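DNA polymerase beta (Leishmania infantum, PDB 4P4M) catalyses template-directed DNA synthesis from deoxynucleoside triphosphates as a family X polymerase and probably fills gaps in base excision repair. Local coordinates at residues 139-151 / 235-249. Numbering follows the deposited sequence.
With nucleotides of chain C.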
loop_
_atom_site.group_PDB
_atom_site.type_symbol
_atom_site.label_atom_id
_atom_site.label_comp_id
_atom_site.label_asym_id
_atom_site.label_seq_id
_atom_site.Cartn_x
_atom_site.Cartn_y
_atom_site.Cartn_z
ATOM N N ASP A 139 14.888 -7.314 10.063
ATOM C CA ASP A 139 15.216 -7.175 8.648
ATOM C C ASP A 139 14.545 -5.952 8.010
ATOM O O ASP A 139 15.142 -5.273 7.170
ATOM C CB ASP A 139 14.868 -8.462 7.888
ATOM C CG ASP A 139 15.909 -9.556 8.087
ATOM O OD1 ASP A 139 16.870 -9.336 8.861
ATOM O OD2 ASP A 139 15.769 -10.636 7.476
ATOM N N GLN A 140 13.315 -5.658 8.417
ATOM C CA GLN A 140 12.602 -4.493 7.880
ATOM C C GLN A 140 13.200 -3.136 8.295
ATOM O O GLN A 140 13.212 -2.172 7.515
ATOM C CB GLN A 140 11.132 -4.521 8.286
ATOM C CG GLN A 140 10.399 -3.244 7.881
ATOM C CD GLN A 140 8.886 -3.364 7.975
ATOM O OE1 GLN A 140 8.353 -4.366 8.462
ATOM N NE2 GLN A 140 8.184 -2.331 7.507
ATOM N N GLN A 141 13.653 -3.046 9.541
ATOM C CA GLN A 141 14.298 -1.827 10.018
ATOM C C GLN A 141 15.617 -1.638 9.288
ATOM O O GLN A 141 16.044 -0.505 9.021
ATOM C CB GLN A 141 14.503 -1.888 11.543
ATOM C CG GLN A 141 13.221 -1.589 12.316
ATOM C CD GLN A 141 13.268 -2.017 13.778
ATOM O OE1 GLN A 141 14.146 -2.767 14.196
ATOM N NE2 GLN A 141 12.304 -1.540 14.555
ATOM N N ARG A 142 16.261 -2.752 8.949
ATOM C CA ARG A 142 17.555 -2.696 8.278
ATOM C C ARG A 142 17.440 -2.112 6.874
ATOM O O ARG A 142 18.356 -1.433 6.400
ATOM C CB ARG A 142 18.225 -4.073 8.253
ATOM C CG ARG A 142 18.534 -4.607 9.645
ATOM C CD ARG A 142 19.508 -5.776 9.632
ATOM N NE ARG A 142 19.608 -6.381 10.960
ATOM C CZ ARG A 142 20.441 -5.972 11.914
ATOM N NH1 ARG A 142 21.264 -4.956 11.695
ATOM N NH2 ARG A 142 20.452 -6.585 13.091
ATOM N N VAL A 143 16.318 -2.376 6.208
ATOM C CA VAL A 143 16.074 -1.781 4.896
ATOM C C VAL A 143 15.859 -0.274 5.015
ATOM O O VAL A 143 16.365 0.501 4.202
ATOM C CB VAL A 143 14.869 -2.449 4.174
ATOM C CG1 VAL A 143 14.511 -1.684 2.910
ATOM C CG2 VAL A 143 15.188 -3.905 3.860
ATOM N N GLY A 144 15.120 0.150 6.036
ATOM C CA GLY A 144 14.890 1.572 6.246
ATOM C C GLY A 144 16.182 2.340 6.467
ATOM O O GLY A 144 16.345 3.487 6.030
ATOM N N ILE A 145 17.117 1.697 7.157
ATOM C CA ILE A 145 18.418 2.292 7.414
ATOM C C ILE A 145 19.284 2.331 6.157
ATOM O O ILE A 145 19.834 3.376 5.799
ATOM C CB ILE A 145 19.147 1.523 8.527
ATOM C CG1 ILE A 145 18.455 1.780 9.871
ATOM C CG2 ILE A 145 20.627 1.903 8.554
ATOM C CD1 ILE A 145 18.809 0.768 10.958
ATOM N N LYS A 146 19.396 1.194 5.482
ATOM C CA LYS A 146 20.231 1.098 4.282
ATOM C C LYS A 146 19.800 2.058 3.172
ATOM O O LYS A 146 20.646 2.612 2.453
ATOM C CB LYS A 146 20.245 -0.341 3.752
ATOM C CG LYS A 146 21.011 -0.490 2.442
ATOM C CD LYS A 146 21.115 -1.938 1.993
ATOM C CE LYS A 146 21.973 -2.050 0.737
ATOM N NZ LYS A 146 22.105 -3.462 0.278
ATOM N N TYR A 147 18.487 2.252 3.031
ATOM C CA TYR A 147 17.930 3.104 1.976
ATOM C C TYR A 147 17.455 4.473 2.480
ATOM O O TYR A 147 16.611 5.113 1.852
ATOM C CB TYR A 147 16.776 2.375 1.256
ATOM C CG TYR A 147 17.250 1.224 0.388
ATOM C CD1 TYR A 147 17.376 -0.066 0.905
ATOM C CD2 TYR A 147 17.596 1.432 -0.945
ATOM C CE1 TYR A 147 17.823 -1.126 0.108
ATOM C CE2 TYR A 147 18.040 0.373 -1.748
ATOM C CZ TYR A 147 18.155 -0.894 -1.210
ATOM O OH TYR A 147 18.598 -1.933 -2.006
ATOM N N PHE A 148 18.014 4.926 3.601
ATOM C CA PHE A 148 17.619 6.211 4.189
ATOM C C PHE A 148 17.665 7.374 3.195
ATOM O O PHE A 148 16.709 8.138 3.104
ATOM C CB PHE A 148 18.456 6.537 5.437
ATOM C CG PHE A 148 18.014 7.797 6.155
ATOM C CD1 PHE A 148 16.895 7.794 6.973
ATOM C CD2 PHE A 148 18.720 8.981 6.001
ATOM C CE1 PHE A 148 16.484 8.954 7.621
ATOM C CE2 PHE A 148 18.320 10.141 6.654
ATOM C CZ PHE A 148 17.199 10.128 7.458
ATOM N N TYR A 149 18.760 7.515 2.448
ATOM C CA TYR A 149 18.842 8.604 1.470
ATOM C C TYR A 149 17.732 8.501 0.406
ATOM O O TYR A 149 16.972 9.459 0.194
ATOM C CB TYR A 149 20.247 8.712 0.825
ATOM C CG TYR A 149 20.228 9.502 -0.468
ATOM C CD1 TYR A 149 20.287 10.897 -0.470
ATOM C CD2 TYR A 149 20.105 8.849 -1.688
ATOM C CE1 TYR A 149 20.238 11.615 -1.672
ATOM C CE2 TYR A 149 20.053 9.543 -2.871
ATOM C CZ TYR A 149 20.111 10.921 -2.863
ATOM O OH TYR A 149 20.051 11.574 -4.069
ATOM N N ASP A 150 17.624 7.339 -0.246
ATOM C CA ASP A 150 16.618 7.143 -1.302
ATOM C C ASP A 150 15.194 7.394 -0.798
ATOM O O ASP A 150 14.385 8.041 -1.469
ATOM C CB ASP A 150 16.672 5.712 -1.879
ATOM C CG ASP A 150 17.869 5.478 -2.787
ATOM O OD1 ASP A 150 18.442 6.464 -3.298
ATOM O OD2 ASP A 150 18.232 4.294 -2.994
ATOM N N ILE A 151 14.892 6.863 0.380
ATOM C CA ILE A 151 13.531 6.915 0.918
ATOM C C ILE A 151 13.067 8.351 1.205
ATOM O O ILE A 151 11.881 8.653 1.113
ATOM C CB ILE A 151 13.380 6.008 2.164
ATOM C CG1 ILE A 151 13.386 4.530 1.749
ATOM C CG2 ILE A 151 12.086 6.332 2.930
ATOM C CD1 ILE A 151 13.524 3.568 2.914
ATOM N N ALA A 235 15.065 -5.104 -2.532
ATOM C CA ALA A 235 15.028 -5.310 -1.083
ATOM C C ALA A 235 13.585 -5.433 -0.620
ATOM O O ALA A 235 12.699 -4.802 -1.200
ATOM C CB ALA A 235 15.738 -4.146 -0.348
ATOM N N THR A 236 13.337 -6.243 0.413
ATOM C CA THR A 236 11.965 -6.453 0.902
ATOM C C THR A 236 11.801 -6.006 2.350
ATOM O O THR A 236 12.565 -6.421 3.211
ATOM C CB THR A 236 11.566 -7.950 0.814
ATOM O OG1 THR A 236 11.570 -8.359 -0.555
ATOM C CG2 THR A 236 10.166 -8.193 1.421
ATOM N N MET A 237 10.801 -5.170 2.614
ATOM C CA MET A 237 10.474 -4.759 3.982
ATOM C C MET A 237 9.496 -5.724 4.656
ATOM O O MET A 237 9.711 -6.156 5.792
ATOM C CB MET A 237 9.891 -3.338 3.993
ATOM C CG MET A 237 10.919 -2.243 3.681
ATOM S SD MET A 237 10.118 -0.657 3.387
ATOM C CE MET A 237 11.556 0.415 3.321
ATOM N N ALA A 238 8.412 -6.051 3.955
ATOM C CA ALA A 238 7.404 -6.985 4.468
ATOM C C ALA A 238 6.688 -7.645 3.292
ATOM O O ALA A 238 6.493 -7.018 2.242
ATOM C CB ALA A 238 6.390 -6.260 5.368
ATOM N N GLN A 239 6.294 -8.902 3.461
ATOM C CA GLN A 239 5.587 -9.615 2.396
ATOM C C GLN A 239 4.689 -10.723 2.932
ATOM O O GLN A 239 5.128 -11.558 3.723
ATOM C CB GLN A 239 6.583 -10.198 1.378
ATOM C CG GLN A 239 5.920 -11.024 0.251
ATOM C CD GLN A 239 6.932 -11.524 -0.779
ATOM O OE1 GLN A 239 8.124 -11.225 -0.687
ATOM N NE2 GLN A 239 6.456 -12.278 -1.774
ATOM N N GLY A 240 3.434 -10.721 2.493
ATOM C CA GLY A 240 2.490 -11.794 2.771
ATOM C C GLY A 240 1.694 -12.065 1.500
ATOM O O GLY A 240 2.049 -11.572 0.430
ATOM N N PRO A 241 0.612 -12.846 1.605
ATOM C CA PRO A 241 -0.131 -13.203 0.385
ATOM C C PRO A 241 -0.993 -12.073 -0.198
ATOM O O PRO A 241 -1.440 -12.207 -1.342
ATOM C CB PRO A 241 -1.021 -14.372 0.837
ATOM C CG PRO A 241 -1.120 -14.264 2.307
ATOM C CD PRO A 241 0.115 -13.543 2.805
ATOM N N LEU A 242 -1.227 -11.004 0.564
ATOM C CA LEU A 242 -2.059 -9.888 0.105
ATOM C C LEU A 242 -1.288 -8.589 -0.165
ATOM O O LEU A 242 -1.720 -7.759 -0.984
ATOM C CB LEU A 242 -3.126 -9.568 1.159
ATOM C CG LEU A 242 -4.201 -10.625 1.401
ATOM C CD1 LEU A 242 -4.910 -10.353 2.726
ATOM C CD2 LEU A 242 -5.189 -10.642 0.232
ATOM N N LYS A 243 -0.175 -8.405 0.547
ATOM C CA LYS A 243 0.532 -7.127 0.550
ATOM C C LYS A 243 2.054 -7.303 0.491
ATOM O O LYS A 243 2.639 -8.072 1.265
ATOM C CB LYS A 243 0.126 -6.324 1.794
ATOM C CG LYS A 243 0.906 -5.019 2.059
ATOM C CD LYS A 243 0.307 -4.399 3.331
ATOM C CE LYS A 243 1.155 -3.344 3.980
ATOM N NZ LYS A 243 0.651 -3.071 5.375
ATOM N N TYR A 244 2.685 -6.585 -0.435
ATOM C CA TYR A 244 4.141 -6.576 -0.558
ATOM C C TYR A 244 4.645 -5.135 -0.362
ATOM O O TYR A 244 4.059 -4.199 -0.906
ATOM C CB TYR A 244 4.586 -7.086 -1.946
ATOM C CG TYR A 244 6.069 -6.839 -2.179
ATOM C CD1 TYR A 244 7.026 -7.759 -1.750
ATOM C CD2 TYR A 244 6.509 -5.672 -2.788
ATOM C CE1 TYR A 244 8.380 -7.519 -1.938
ATOM C CE2 TYR A 244 7.866 -5.422 -2.977
ATOM C CZ TYR A 244 8.793 -6.353 -2.548
ATOM O OH TYR A 244 10.141 -6.104 -2.733
ATOM N N MET A 245 5.712 -4.965 0.418
ATOM C CA MET A 245 6.377 -3.665 0.564
ATOM C C MET A 245 7.883 -3.862 0.389
ATOM O O MET A 245 8.492 -4.633 1.135
ATOM C CB MET A 245 6.119 -3.075 1.960
ATOM C CG MET A 245 4.661 -2.744 2.265
ATOM S SD MET A 245 4.364 -2.491 4.041
ATOM C CE MET A 245 5.674 -1.350 4.477
ATOM N N GLY A 246 8.479 -3.160 -0.576
ATOM C CA GLY A 246 9.907 -3.261 -0.836
ATOM C C GLY A 246 10.489 -2.056 -1.566
ATOM O O GLY A 246 9.860 -0.995 -1.636
ATOM N N MET A 247 11.698 -2.217 -2.098
ATOM C CA MET A 247 12.376 -1.157 -2.838
ATOM C C MET A 247 12.515 -1.609 -4.288
ATOM O O MET A 247 13.048 -2.692 -4.559
ATOM C CB MET A 247 13.776 -0.886 -2.264
ATOM C CG MET A 247 13.813 -0.471 -0.788
ATOM S SD MET A 247 12.927 1.067 -0.425
ATOM C CE MET A 247 13.822 2.216 -1.486
ATOM N N GLY A 248 12.012 -0.789 -5.206
ATOM C CA GLY A 248 12.101 -1.060 -6.630
ATOM C C GLY A 248 12.857 0.038 -7.372
ATOM O O GLY A 248 12.661 1.226 -7.120
ATOM N N ARG A 249 13.724 -0.360 -8.292
ATOM C CA ARG A 249 14.562 0.598 -9.026
ATOM C C ARG A 249 14.479 0.318 -10.522
ATOM O O ARG A 249 14.778 -0.799 -10.953
ATOM C CB ARG A 249 16.018 0.464 -8.567
ATOM C CG ARG A 249 16.976 1.523 -9.138
ATOM C CD ARG A 249 18.453 1.139 -8.944
ATOM N NE ARG A 249 18.837 0.845 -7.558
ATOM C CZ ARG A 249 19.413 1.705 -6.716
ATOM N NH1 ARG A 249 19.657 2.965 -7.079
ATOM N NH2 ARG A 249 19.734 1.307 -5.489
ATOM P P DT C 5 -0.616 -9.707 4.387
ATOM O OP1 DT C 5 -0.120 -9.997 3.023
ATOM O OP2 DT C 5 -1.480 -10.689 5.107
ATOM O "O5'" DT C 5 0.659 -9.419 5.326
ATOM C "C5'" DT C 5 1.706 -8.552 4.837
ATOM C "C4'" DT C 5 2.790 -8.348 5.903
ATOM O "O4'" DT C 5 2.203 -7.617 7.017
ATOM C "C3'" DT C 5 3.489 -9.583 6.495
ATOM O "O3'" DT C 5 4.892 -9.280 6.406
ATOM C "C2'" DT C 5 2.938 -9.659 7.924
ATOM C "C1'" DT C 5 2.693 -8.185 8.227
ATOM N N1 DT C 5 1.663 -7.829 9.265
ATOM C C2 DT C 5 2.004 -6.872 10.199
ATOM O O2 DT C 5 3.101 -6.352 10.245
ATOM N N3 DT C 5 1.025 -6.556 11.101
ATOM C C4 DT C 5 -0.246 -7.094 11.145
ATOM O O4 DT C 5 -1.056 -6.738 11.995
ATOM C C5 DT C 5 -0.553 -8.084 10.136
ATOM C C7 DT C 5 -1.913 -8.719 10.118
ATOM C C6 DT C 5 0.402 -8.408 9.244
ATOM P P DG C 6 6.020 -10.328 6.861
ATOM O OP1 DG C 6 7.190 -10.109 5.999
ATOM O OP2 DG C 6 5.410 -11.673 6.980
ATOM O "O5'" DG C 6 6.369 -9.874 8.355
ATOM C "C5'" DG C 6 6.979 -8.597 8.568
ATOM C "C4'" DG C 6 7.390 -8.451 10.024
ATOM O "O4'" DG C 6 6.219 -8.153 10.828
ATOM C "C3'" DG C 6 7.997 -9.705 10.641
ATOM O "O3'" DG C 6 9.030 -9.318 11.537
ATOM C "C2'" DG C 6 6.821 -10.342 11.377
ATOM C "C1'" DG C 6 6.102 -9.097 11.876
ATOM N N9 DG C 6 4.679 -9.272 12.143
ATOM C C8 DG C 6 3.793 -10.070 11.461
ATOM N N7 DG C 6 2.578 -10.013 11.933
ATOM C C5 DG C 6 2.664 -9.109 12.982
ATOM C C6 DG C 6 1.664 -8.650 13.869
ATOM O O6 DG C 6 0.462 -8.960 13.884
ATOM N N1 DG C 6 2.178 -7.741 14.798
ATOM C C2 DG C 6 3.489 -7.337 14.859
ATOM N N2 DG C 6 3.808 -6.453 15.822
ATOM N N3 DG C 6 4.432 -7.766 14.032
ATOM C C4 DG C 6 3.947 -8.648 13.127
ATOM P P DC C 4 -6.665 -7.190 6.063
ATOM O OP1 DC C 4 -7.134 -8.026 4.934
ATOM O OP2 DC C 4 -6.948 -7.598 7.460
ATOM O "O5'" DC C 4 -5.081 -7.013 5.942
ATOM C "C5'" DC C 4 -4.499 -6.470 4.752
ATOM C "C4'" DC C 4 -2.990 -6.638 4.771
ATOM O "O4'" DC C 4 -2.434 -5.659 5.696
ATOM C "C3'" DC C 4 -2.475 -8.008 5.205
ATOM O "O3'" DC C 4 -1.374 -8.294 4.338
ATOM C "C2'" DC C 4 -2.082 -7.794 6.673
ATOM C "C1'" DC C 4 -1.716 -6.302 6.725
ATOM N N1 DC C 4 -2.091 -5.601 8.008
ATOM C C2 DC C 4 -1.146 -4.763 8.605
ATOM O O2 DC C 4 -0.042 -4.642 8.057
ATOM N N3 DC C 4 -1.455 -4.119 9.763
ATOM C C4 DC C 4 -2.661 -4.286 10.311
ATOM N N4 DC C 4 -2.912 -3.621 11.451
ATOM C C5 DC C 4 -3.646 -5.142 9.721
ATOM C C6 DC C 4 -3.329 -5.773 8.575
#
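Apolar side chains, two methionines among them, join the end of the fingers domain to the palm: V143, Y147 and I151 pack on A235, M237 and M247 of the palm sheet. M237 sits at a classic beta bulge, where its N and that of A238 both bond to M245 O. With CG beside its backbone N (chi1 -71°) and the chain extended beyond, M237 reaches its CE to V143 CG1 (3.6 Å) and to I151 CD1, which it meets tip to tip. M247 is instead bent at chi2 and chi3. Its CG stands over one face of the Y147 ring, 4.0 Å from the centroid, in a CH-pi contact, SD approaches obliquely in a Met-aromatic contact, and CE turns back to I151 CG1. A235 CB touches Y147 CE1 at 3.7 Å. At the other end the extended side chain of Q140 crosses M237 at about a right angle, bringing NE2 4.1 Å from M245 CE.

Polar groups gather at the margin: E234 accepts a hydrogen bond from Y147 OH and forms a salt bridge with R249, whose NH2 is 4.2 Å from D150 OD2, near enough only for electrostatic attraction. Beyond the bulge, Q239 N donates an almost straight 2.9 Å bond to OP1 of DG6 of chain C, while L242 N and K243 N both grip OP1 of DT5 of chain C. Between the two segments the contact is thus mainly apolar, with the Y147-E234 hydrogen bond pinning one margin.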